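Local atomic coordinates of C protein alpha-antigen (Streptococcus agalactiae, PDB entry 1YWM), a protein that may play a role in both virulence and immunity as a surface protein of group B Streptococcus, here represented by its N-terminal domain. Residues 35-39 with 40-44; 164-167 with 168-172; 174-177 with 178-182. All coordinates share one frame; numbering follows the deposited sequence.

Contact 1: residues 35-39 with 40-44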
ATOM      1  N   ASN A  35       6.730  -0.505   0.495  1.00 19.35           N
ATOM      2  CA  ASN A  35       6.492   0.558   1.466  1.00 18.21           C
ATOM      3  C   ASN A  35       7.371   1.810   1.354  1.00 19.24           C
ATOM      4  O   ASN A  35       7.017   2.848   1.893  1.00 21.29           O
ATOM      5  CB  ASN A  35       6.574  -0.017   2.893  1.00 14.68           C
ATOM      6  CG  ASN A  35       5.553  -1.102   3.131  1.00 19.97           C
ATOM      7  OD1 ASN A  35       5.894  -2.292   3.125  1.00 21.22           O
ATOM      8  ND2 ASN A  35       4.284  -0.704   3.319  1.00 13.83           N
ATOM      9  N   ILE A  36       8.522   1.679   0.701  1.00 18.62           N
ATOM     10  CA  ILE A  36       9.497   2.757   0.560  1.00 23.50           C
ATOM     11  C   ILE A  36       9.716   3.032  -0.927  1.00 23.74           C
ATOM     12  O   ILE A  36      10.132   2.135  -1.683  1.00 28.86           O
ATOM     13  CB  ILE A  36      10.861   2.366   1.232  1.00 23.36           C
ATOM     14  CG1 ILE A  36      10.670   1.927   2.692  1.00 21.87           C
ATOM     15  CG2 ILE A  36      11.851   3.507   1.124  1.00 26.42           C
ATOM     16  CD1 ILE A  36      10.051   3.010   3.648  1.00 25.37           C
ATOM     17  N   GLN A  37       9.391   4.249  -1.346  1.00 23.16           N
ATOM     18  CA  GLN A  37       9.656   4.714  -2.703  1.00 25.17           C
ATOM     19  C   GLN A  37      10.096   6.167  -2.675  1.00 26.05           C
ATOM     20  O   GLN A  37       9.466   6.990  -2.000  1.00 24.50           O
ATOM     21  CB  GLN A  37       8.393   4.615  -3.549  1.00 23.67           C
ATOM     22  CG  GLN A  37       8.633   4.803  -5.035  1.00 34.02           C
ATOM     23  CD  GLN A  37       7.364   4.612  -5.819  1.00 38.07           C
ATOM     24  OE1 GLN A  37       6.787   5.576  -6.315  1.00 51.28           O
ATOM     25  NE2 GLN A  37       6.909   3.373  -5.911  1.00 32.26           N
ATOM     26  N   ASN A  38      11.154   6.462  -3.431  1.00 29.51           N
ATOM     27  CA  ASN A  38      11.746   7.797  -3.507  1.00 33.97           C
ATOM     28  C   ASN A  38      12.064   8.353  -2.110  1.00 28.51           C
ATOM     29  O   ASN A  38      11.942   9.556  -1.869  1.00 23.52           O
ATOM     30  CB  ASN A  38      10.828   8.763  -4.288  1.00 35.97           C
ATOM     31  CG  ASN A  38      10.678   8.382  -5.765  1.00 48.42           C
ATOM     32  OD1 ASN A  38      11.664   8.130  -6.458  1.00 58.45           O
ATOM     33  ND2 ASN A  38       9.439   8.350  -6.248  1.00 40.10           N
ATOM     34  N   GLY A  39      12.437   7.468  -1.190  1.00 29.31           N
ATOM     35  CA  GLY A  39      12.746   7.879   0.174  1.00 27.03           C
ATOM     36  C   GLY A  39      11.538   8.249   1.012  1.00 26.75           C
ATOM     37  O   GLY A  39      11.687   8.749   2.128  1.00 23.26           O
ATOM     38  N   ASN A  40      10.339   7.994   0.482  1.00 22.00           N
ATOM     39  CA  ASN A  40       9.105   8.218   1.201  1.00 21.50           C
ATOM     40  C   ASN A  40       8.445   6.903   1.601  1.00 22.52           C
ATOM     41  O   ASN A  40       8.717   5.850   1.001  1.00 26.08           O
ATOM     42  CB  ASN A  40       8.141   9.031   0.338  1.00 19.20           C
ATOM     43  CG  ASN A  40       8.733  10.330  -0.084  1.00 35.03           C
ATOM     44  OD1 ASN A  40       9.561  10.906   0.637  1.00 25.98           O
ATOM     45  ND2 ASN A  40       8.356  10.794  -1.267  1.00 30.09           N
ATOM     46  N   ALA A  41       7.594   6.962   2.622  1.00 18.97           N
ATOM     47  CA  ALA A  41       6.929   5.759   3.069  1.00 16.00           C
ATOM     48  C   ALA A  41       5.480   5.719   2.621  1.00 14.23           C
ATOM     49  O   ALA A  41       4.829   6.759   2.465  1.00 16.61           O
ATOM     50  CB  ALA A  41       7.033   5.584   4.597  1.00 14.19           C
ATOM     51  N   TYR A  42       4.982   4.494   2.467  1.00 13.58           N
ATOM     52  CA  TYR A  42       3.576   4.230   2.133  1.00 16.99           C
ATOM     53  C   TYR A  42       3.111   3.045   2.920  1.00 14.29           C
ATOM     54  O   TYR A  42       3.842   2.070   3.037  1.00 18.62           O
ATOM     55  CB  TYR A  42       3.455   3.801   0.666  1.00 16.87           C
ATOM     56  CG  TYR A  42       3.800   4.881  -0.302  1.00 20.80           C
ATOM     57  CD1 TYR A  42       5.131   5.213  -0.562  1.00 17.48           C
ATOM     58  CD2 TYR A  42       2.796   5.562  -0.990  1.00 22.94           C
ATOM     59  CE1 TYR A  42       5.450   6.239  -1.456  1.00 17.86           C
ATOM     60  CE2 TYR A  42       3.113   6.559  -1.911  1.00 20.10           C
ATOM     61  CZ  TYR A  42       4.430   6.894  -2.126  1.00 25.08           C
ATOM     62  OH  TYR A  42       4.741   7.875  -3.045  1.00 30.06           O
ATOM     63  N   ILE A  43       1.883   3.118   3.415  1.00 14.84           N
ATOM     64  CA  ILE A  43       1.281   2.037   4.203  1.00 12.54           C
ATOM     65  C   ILE A  43      -0.163   1.875   3.738  1.00 19.13           C
ATOM     66  O   ILE A  43      -0.905   2.858   3.633  1.00 16.09           O
ATOM     67  CB  ILE A  43       1.332   2.384   5.716  1.00 14.59           C
ATOM     68  CG1 ILE A  43       2.792   2.289   6.222  1.00 13.57           C
ATOM     69  CG2 ILE A  43       0.405   1.471   6.524  1.00 18.07           C
ATOM     70  CD1 ILE A  43       2.970   2.731   7.742  1.00 17.41           C
ATOM     71  N   ASP A  44      -0.529   0.635   3.443  1.00 18.19           N
ATOM     72  CA  ASP A  44      -1.876   0.292   2.984  1.00 16.84           C
ATOM     73  C   ASP A  44      -2.602  -0.282   4.190  1.00 11.63           C
ATOM     74  O   ASP A  44      -2.144  -1.285   4.761  1.00 18.16           O
ATOM     75  CB  ASP A  44      -1.742  -0.767   1.878  1.00 13.87           C
ATOM     76  CG  ASP A  44      -3.062  -1.118   1.229  1.00 18.37           C
ATOM     77  OD1 ASP A  44      -4.157  -0.691   1.699  1.00 20.52           O
ATOM     78  OD2 ASP A  44      -3.055  -1.821   0.217  1.00 14.69           O
TER
HETATM   79  O   HOH W   1       1.364  -1.456   2.972  1.00 13.20           O

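Contact 2: residues 164-167 with 168-172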
ATOM      1  N   ASN A 164       3.179  -2.577  -5.455  1.00 13.95           N
ATOM      2  CA  ASN A 164       3.591  -1.173  -5.597  1.00 17.50           C
ATOM      3  C   ASN A 164       2.729  -0.269  -4.736  1.00 16.36           C
ATOM      4  O   ASN A 164       1.503  -0.445  -4.657  1.00 17.00           O
ATOM      5  CB  ASN A 164       3.536  -0.704  -7.071  1.00 14.51           C
ATOM      6  CG  ASN A 164       4.344  -1.569  -8.008  1.00 22.49           C
ATOM      7  OD1 ASN A 164       5.528  -1.850  -7.782  1.00 18.38           O
ATOM      8  ND2 ASN A 164       3.712  -1.974  -9.120  1.00 17.44           N
ATOM      9  N   PRO A 165       3.354   0.693  -4.051  1.00 16.78           N
ATOM     10  CA  PRO A 165       2.591   1.618  -3.208  1.00 16.11           C
ATOM     11  C   PRO A 165       1.787   2.595  -4.059  1.00 15.01           C
ATOM     12  O   PRO A 165       2.227   2.942  -5.152  1.00 18.26           O
ATOM     13  CB  PRO A 165       3.680   2.371  -2.417  1.00 18.64           C
ATOM     14  CG  PRO A 165       4.904   2.306  -3.314  1.00 23.84           C
ATOM     15  CD  PRO A 165       4.806   0.972  -4.036  1.00 22.85           C
ATOM     16  N   LYS A 166       0.655   3.048  -3.543  1.00 15.02           N
ATOM     17  CA  LYS A 166      -0.209   3.981  -4.251  1.00 16.67           C
ATOM     18  C   LYS A 166      -0.655   5.133  -3.345  1.00 19.90           C
ATOM     19  O   LYS A 166      -0.571   5.035  -2.128  1.00 21.21           O
ATOM     20  CB  LYS A 166      -1.450   3.226  -4.761  1.00 21.10           C
ATOM     21  CG  LYS A 166      -1.147   2.001  -5.632  1.00 16.76           C
ATOM     22  CD  LYS A 166      -0.508   2.430  -6.975  1.00 21.27           C
ATOM     23  CE  LYS A 166       0.086   1.242  -7.719  1.00 18.94           C
ATOM     24  NZ  LYS A 166       0.897   1.578  -8.954  1.00 19.09           N
ATOM     25  N   THR A 167      -1.158   6.211  -3.937  1.00 18.81           N
ATOM     26  CA  THR A 167      -2.010   7.143  -3.185  1.00 18.34           C
ATOM     27  C   THR A 167      -3.464   6.685  -3.222  1.00 19.59           C
ATOM     28  O   THR A 167      -3.856   5.894  -4.115  1.00 18.38           O
ATOM     29  CB  THR A 167      -1.966   8.539  -3.793  1.00 22.67           C
ATOM     30  OG1 THR A 167      -2.448   8.453  -5.137  1.00 22.92           O
ATOM     31  CG2 THR A 167      -0.545   9.040  -3.918  1.00 26.67           C
ATOM     32  N   GLN A 168      -4.281   7.197  -2.299  1.00 14.58           N
ATOM     33  CA  GLN A 168      -5.729   6.901  -2.341  1.00 19.74           C
ATOM     34  C   GLN A 168      -6.433   7.374  -3.627  1.00 24.39           C
ATOM     35  O   GLN A 168      -7.394   6.738  -4.116  1.00 19.59           O
ATOM     36  CB  GLN A 168      -6.417   7.516  -1.137  1.00 21.12           C
ATOM     37  CG  GLN A 168      -7.769   6.930  -0.842  1.00 15.34           C
ATOM     38  CD  GLN A 168      -7.698   5.439  -0.492  1.00 26.66           C
ATOM     39  OE1 GLN A 168      -6.775   5.000   0.174  1.00 21.41           O
ATOM     40  NE2 GLN A 168      -8.685   4.671  -0.940  1.00 20.99           N
ATOM     41  N   THR A 169      -5.971   8.503  -4.164  1.00 20.74           N
ATOM     42  CA  THR A 169      -6.469   8.975  -5.451  1.00 24.84           C
ATOM     43  C   THR A 169      -6.253   7.912  -6.526  1.00 23.79           C
ATOM     44  O   THR A 169      -7.162   7.630  -7.345  1.00 20.10           O
ATOM     45  CB  THR A 169      -5.753  10.269  -5.866  1.00 27.40           C
ATOM     46  OG1 THR A 169      -6.136  11.332  -4.977  1.00 30.94           O
ATOM     47  CG2 THR A 169      -6.276  10.723  -7.231  1.00 31.89           C
ATOM     48  N   ASP A 170      -5.050   7.343  -6.541  1.00 17.89           N
ATOM     49  CA  ASP A 170      -4.752   6.283  -7.497  1.00 23.02           C
ATOM     50  C   ASP A 170      -5.645   5.046  -7.258  1.00 19.48           C
ATOM     51  O   ASP A 170      -6.204   4.504  -8.206  1.00 18.97           O
ATOM     52  CB  ASP A 170      -3.276   5.920  -7.514  1.00 20.39           C
ATOM     53  CG  ASP A 170      -2.830   5.321  -8.851  1.00 43.77           C
ATOM     54  OD1 ASP A 170      -1.703   4.805  -8.929  1.00 34.63           O
ATOM     55  OD2 ASP A 170      -3.531   5.317  -9.887  1.00 55.96           O
ATOM     56  N   ILE A 171      -5.761   4.600  -6.007  1.00 17.43           N
ATOM     57  CA  ILE A 171      -6.708   3.525  -5.666  1.00 18.27           C
ATOM     58  C   ILE A 171      -8.123   3.793  -6.224  1.00 21.45           C
ATOM     59  O   ILE A 171      -8.703   2.946  -6.933  1.00 17.25           O
ATOM     60  CB  ILE A 171      -6.722   3.286  -4.133  1.00 16.90           C
ATOM     61  CG1 ILE A 171      -5.333   2.782  -3.642  1.00 18.33           C
ATOM     62  CG2 ILE A 171      -7.918   2.430  -3.694  1.00 19.92           C
ATOM     63  CD1 ILE A 171      -4.793   1.427  -4.227  1.00 14.54           C
ATOM     64  N   ASP A 172      -8.663   4.980  -5.947  1.00 17.24           N
ATOM     65  CA  ASP A 172     -10.007   5.321  -6.397  1.00 23.65           C
ATOM     66  C   ASP A 172     -10.116   5.291  -7.928  1.00 19.15           C
ATOM     67  O   ASP A 172     -11.136   4.865  -8.475  1.00 25.15           O
ATOM     68  CB  ASP A 172     -10.466   6.673  -5.827  1.00 26.08           C
ATOM     69  CG  ASP A 172     -10.665   6.644  -4.311  1.00 28.31           C
ATOM     70  OD1 ASP A 172     -10.687   5.551  -3.693  1.00 42.59           O
ATOM     71  OD2 ASP A 172     -10.792   7.689  -3.647  1.00 43.99           O
TER
HETATM   72  O   HOH W   2      -0.587   3.219 -10.718  1.00 29.19           O

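Contact 3: residues 174-177 with 178-182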
ATOM      1  N   LYS A 174      -8.423   3.285  -9.838  1.00 18.09           N
ATOM      2  CA  LYS A 174      -8.402   1.863 -10.217  1.00 17.13           C
ATOM      3  C   LYS A 174      -9.783   1.218  -9.979  1.00 17.00           C
ATOM      4  O   LYS A 174     -10.143   0.256 -10.647  1.00 15.49           O
ATOM      5  CB  LYS A 174      -7.274   1.106  -9.480  1.00 12.47           C
ATOM      6  CG  LYS A 174      -5.882   1.458  -9.968  1.00 19.41           C
ATOM      7  CD  LYS A 174      -4.855   0.875  -9.042  1.00 23.65           C
ATOM      8  CE  LYS A 174      -3.397   1.021  -9.525  1.00 22.68           C
ATOM      9  NZ  LYS A 174      -3.129   1.961 -10.646  1.00 24.21           N
ATOM     10  N   ILE A 175     -10.540   1.722  -9.005  1.00 13.98           N
ATOM     11  CA  ILE A 175     -11.884   1.214  -8.773  1.00 18.76           C
ATOM     12  C   ILE A 175     -12.742   1.493 -10.011  1.00 19.86           C
ATOM     13  O   ILE A 175     -13.512   0.619 -10.450  1.00 17.87           O
ATOM     14  CB  ILE A 175     -12.528   1.818  -7.501  1.00 18.84           C
ATOM     15  CG1 ILE A 175     -11.852   1.243  -6.260  1.00 17.74           C
ATOM     16  CG2 ILE A 175     -14.057   1.509  -7.445  1.00 15.68           C
ATOM     17  CD1 ILE A 175     -12.250   1.931  -4.936  1.00 21.36           C
ATOM     18  N   VAL A 176     -12.582   2.703 -10.558  1.00 17.88           N
ATOM     19  CA  VAL A 176     -13.254   3.096 -11.791  1.00 21.55           C
ATOM     20  C   VAL A 176     -12.800   2.194 -12.940  1.00 21.70           C
ATOM     21  O   VAL A 176     -13.647   1.732 -13.717  1.00 17.43           O
ATOM     22  CB  VAL A 176     -13.031   4.601 -12.173  1.00 23.17           C
ATOM     23  CG1 VAL A 176     -13.666   4.925 -13.562  1.00 20.30           C
ATOM     24  CG2 VAL A 176     -13.597   5.520 -11.108  1.00 25.43           C
ATOM     25  N   GLU A 177     -11.484   1.965 -13.082  1.00 15.37           N
ATOM     26  CA  GLU A 177     -11.012   1.035 -14.113  1.00 19.26           C
ATOM     27  C   GLU A 177     -11.671  -0.359 -14.000  1.00 14.96           C
ATOM     28  O   GLU A 177     -11.965  -1.004 -15.034  1.00 16.87           O
ATOM     29  CB  GLU A 177      -9.479   0.905 -14.097  1.00 14.93           C
ATOM     30  CG  GLU A 177      -8.748   2.180 -14.527  1.00 24.13           C
ATOM     31  CD  GLU A 177      -7.235   2.081 -14.361  1.00 35.59           C
ATOM     32  OE1 GLU A 177      -6.714   0.953 -14.316  1.00 32.82           O
ATOM     33  OE2 GLU A 177      -6.564   3.136 -14.277  1.00 49.26           O
ATOM     34  N   VAL A 178     -11.857  -0.831 -12.764  1.00 15.40           N
ATOM     35  CA  VAL A 178     -12.416  -2.170 -12.508  1.00 13.55           C
ATOM     36  C   VAL A 178     -13.892  -2.172 -12.914  1.00 19.30           C
ATOM     37  O   VAL A 178     -14.374  -3.129 -13.528  1.00 13.37           O
ATOM     38  CB  VAL A 178     -12.222  -2.598 -11.030  1.00 10.31           C
ATOM     39  CG1 VAL A 178     -13.055  -3.872 -10.676  1.00 13.48           C
ATOM     40  CG2 VAL A 178     -10.716  -2.905 -10.767  1.00 11.90           C
ATOM     41  N   ASN A 179     -14.617  -1.107 -12.560  1.00 14.37           N
ATOM     42  CA  ASN A 179     -16.018  -0.978 -12.976  1.00 15.63           C
ATOM     43  C   ASN A 179     -16.165  -1.001 -14.485  1.00 13.49           C
ATOM     44  O   ASN A 179     -17.117  -1.623 -15.018  1.00 18.16           O
ATOM     45  CB  ASN A 179     -16.617   0.341 -12.490  1.00 19.39           C
ATOM     46  CG  ASN A 179     -16.639   0.462 -11.000  1.00 25.89           C
ATOM     47  OD1 ASN A 179     -16.662  -0.534 -10.287  1.00 39.06           O
ATOM     48  ND2 ASN A 179     -16.649   1.706 -10.504  1.00 45.29           N
ATOM     49  N   GLU A 180     -15.253  -0.298 -15.169  1.00 14.71           N
ATOM     50  CA  GLU A 180     -15.211  -0.265 -16.626  1.00 19.67           C
ATOM     51  C   GLU A 180     -14.862  -1.612 -17.264  1.00 21.25           C
ATOM     52  O   GLU A 180     -15.493  -2.011 -18.262  1.00 16.29           O
ATOM     53  CB  GLU A 180     -14.256   0.833 -17.135  1.00 19.20           C
ATOM     54  CG  GLU A 180     -14.806   2.243 -16.914  1.00 26.48           C
ATOM     55  CD  GLU A 180     -16.156   2.459 -17.622  1.00 29.36           C
ATOM     56  OE1 GLU A 180     -16.257   2.103 -18.822  1.00 30.83           O
ATOM     57  OE2 GLU A 180     -17.108   2.956 -16.977  1.00 32.01           O
ATOM     58  N   LEU A 181     -13.861  -2.303 -16.718  1.00 16.74           N
ATOM     59  CA  LEU A 181     -13.545  -3.672 -17.157  1.00 12.72           C
ATOM     60  C   LEU A 181     -14.769  -4.606 -17.106  1.00 14.43           C
ATOM     61  O   LEU A 181     -15.006  -5.409 -18.025  1.00 14.07           O
ATOM     62  CB  LEU A 181     -12.405  -4.294 -16.312  1.00 16.92           C
ATOM     63  CG  LEU A 181     -10.964  -3.869 -16.664  1.00 16.28           C
ATOM     64  CD1 LEU A 181     -10.008  -4.209 -15.474  1.00 14.62           C
ATOM     65  CD2 LEU A 181     -10.498  -4.532 -17.959  1.00 14.73           C
ATOM     66  N   GLU A 182     -15.529  -4.522 -16.031  1.00 11.57           N
ATOM     67  CA  GLU A 182     -16.699  -5.390 -15.866  1.00 11.80           C
ATOM     68  C   GLU A 182     -17.698  -5.184 -16.999  1.00 15.61           C
ATOM     69  O   GLU A 182     -18.354  -6.117 -17.433  1.00 13.22           O
ATOM     70  CB  GLU A 182     -17.360  -5.160 -14.508  1.00 14.44           C
ATOM     71  CG  GLU A 182     -18.503  -6.142 -14.228  1.00 14.42           C
ATOM     72  CD  GLU A 182     -19.025  -6.045 -12.814  1.00 18.48           C
ATOM     73  OE1 GLU A 182     -19.184  -7.101 -12.147  1.00 15.25           O
ATOM     74  OE2 GLU A 182     -19.256  -4.908 -12.383  1.00 19.03           O
TER

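Contact 1: residues 35-39 with 40-44
Asn35 meets Tyr42 through both its backbone and its side chain. The carbonyl O of Asn35 accepts from Tyr42 N at 2.7 Å, and in return Asn35 ND2 donates to Tyr42 O at 2.8 Å. This side-chain hydrogen bond is nearly straight (169° at the hydrogen); the acceptor lies almost in the amide plane, and the N-H points into the carbonyl plane of Tyr42. With CG turned beside its own backbone N (chi1 -60°), the side-chain amide takes the place of a backbone N-H as donor to Tyr42 O, just before the strand begins at Ile36. A water accepts from Asp44 N and, weakly, from Asn35 ND2, linking the Asn35 amide to the backbone two residues beyond Tyr42.

Nearer the turn, Gln37 and Asn40 form a hydrogen-bonded antiparallel pair: Gln37 N donates to Asn40 O at 2.9 Å, and Asn40 N donates back to Gln37 O. Between these pairs, Ile36 and Ala41 are a non-hydrogen-bonded pair whose side chains share one face, where Ile36 CD1 touches Ala41 CB at 4.1 Å. Gln37 CB comes obliquely against the Tyr42 ring, 4.0 Å from CE1. Asn35 O lies at the ring's edge, near its plane.

The side chain of Asn35, a buried residue, touches Ile53 and Leu58, and strand 40-44 is bonded in turn to strand 113-121 through Ala41 and Ile43. Asn38 and Gly39, both with positive phi, form the corners of a type I' turn, so the whole is a tight two-residue beta hairpin at one margin of the beta-sandwich, fibronectin-like part of the domain.

Contact 2: residues 164-167 with 168-172
Thr167 places OG1 between its backbone N and carbonyl carbon (chi1 61°), which turns the hydroxyl oxygen toward the first turn of the helix, where it accepts from Asp170 N at 3.2 Å. Lys166 bends at chi2 (-67°), carrying its aliphatic chain across Asp170 and Ile171.

The capping bond is fairly straight, 160° at the hydrogen, and makes Thr167 the N-cap of helix 168-182. Its carbonyl starts the regular helical bonding: Ile171 N donates to Thr167 O at 3.0 Å. Asp170 CB also lies against the cap, 3.6 Å from Thr167 OG1, as the two side chains cross at about a right angle.

Lys166 touches the helix through its methylenes, not its ammonium group. CB lies 3.8 Å from Ile171 CD1, the two side chains again running at roughly right angles, and CD rests 3.3 Å from Asp170 OD1. The ammonium group stays 4.1 Å from that oxygen, beyond a salt bridge; a water spans the gap, accepting from Lys166 NZ at 2.8 Å and donating to Asp170 OD1 at 2.6 Å. The direct salt bridge of Lys166 is with Asp160 in the preceding helix, which also receives a bond from Asn164. Toward strand 113-121 and the residues after it, Ile171 packs on Tyr121 and Ser123, and Gln168 OE1 accepts from Asp122 N.

Chemically, the threonine oxygen satisfies an amide that has no helical carbonyl before it, and the carboxylate of Asp170 in the first turn would be favoured by the helix dipole, while Lys166 probably tempers the negative charge of Asp160 and Asp170 together.

Contact 3: residues 174-177 with 178-182
Lys174 to Leu181 follow a regular alpha-helical path, with four successive i to i+4 bonds from Val178 N to Lys174 O (2.9 Å) through Leu181 N to Glu177 O (2.8 Å).

Side chains of the second turn settle on carbonyl oxygens of the first. Val178 has CG2 beside its backbone N, which brings this methyl 3.2 Å from Lys174 O. Leu181 takes a similar course, CG standing beside its own N (chi1 -79°) and coming 3.4 Å from Glu177 O. Glu180 brings CG within 3.4 Å of Val176 O, and its OE2 forms a salt bridge with Lys183 NZ, three residues on.

Ile175 and Asn179 lie side by side and point the same way. The CG2 branch of Ile175 approaches Asn179 ND2 at 4.0 Å, so the amide is flanked by a methyl on the side toward the helix start. Although Asn179 ND2 is 3.3 Å from Ile175 O, the angle is too poor for a hydrogen bond; the polar partner of this side chain is Lys129, whose NZ donates to Asn179 OD1.

The buried Val178 is gripped by two helices, touching Lys129 and Val133 of helix 124-137 as well as Leu154 and Ile157 of helix 144-163. Ile175 reaches Leu126 of the former, and Glu177 lies on Ile157 of the latter. One helix thus feeds side chains to two others, the arrangement of the antiparallel three-helix bundle that forms the second part of this N-terminal domain.

The three contacts follow one another along the chain and mark a route from the beta-sandwich into the helical bundle. Contact 1 lies in the hairpin at the margin of the mixed sheet; contact 2 covers the loop between helices 144-163 and 168-182 and the start of the latter. The centres of contacts 1 and 2 are about 12 Å apart. They touch where Pro165 CB packs 3.3 Å from Tyr42 CG, so the hairpin meets the interhelical loop of the bundle directly. Contact 3 continues along helix 168-182, with about 14 Å between its centre and that of contact 2, but its nearest atoms stay about 10 Å from contact 1. Contact 2 therefore sits at the junction of the two parts.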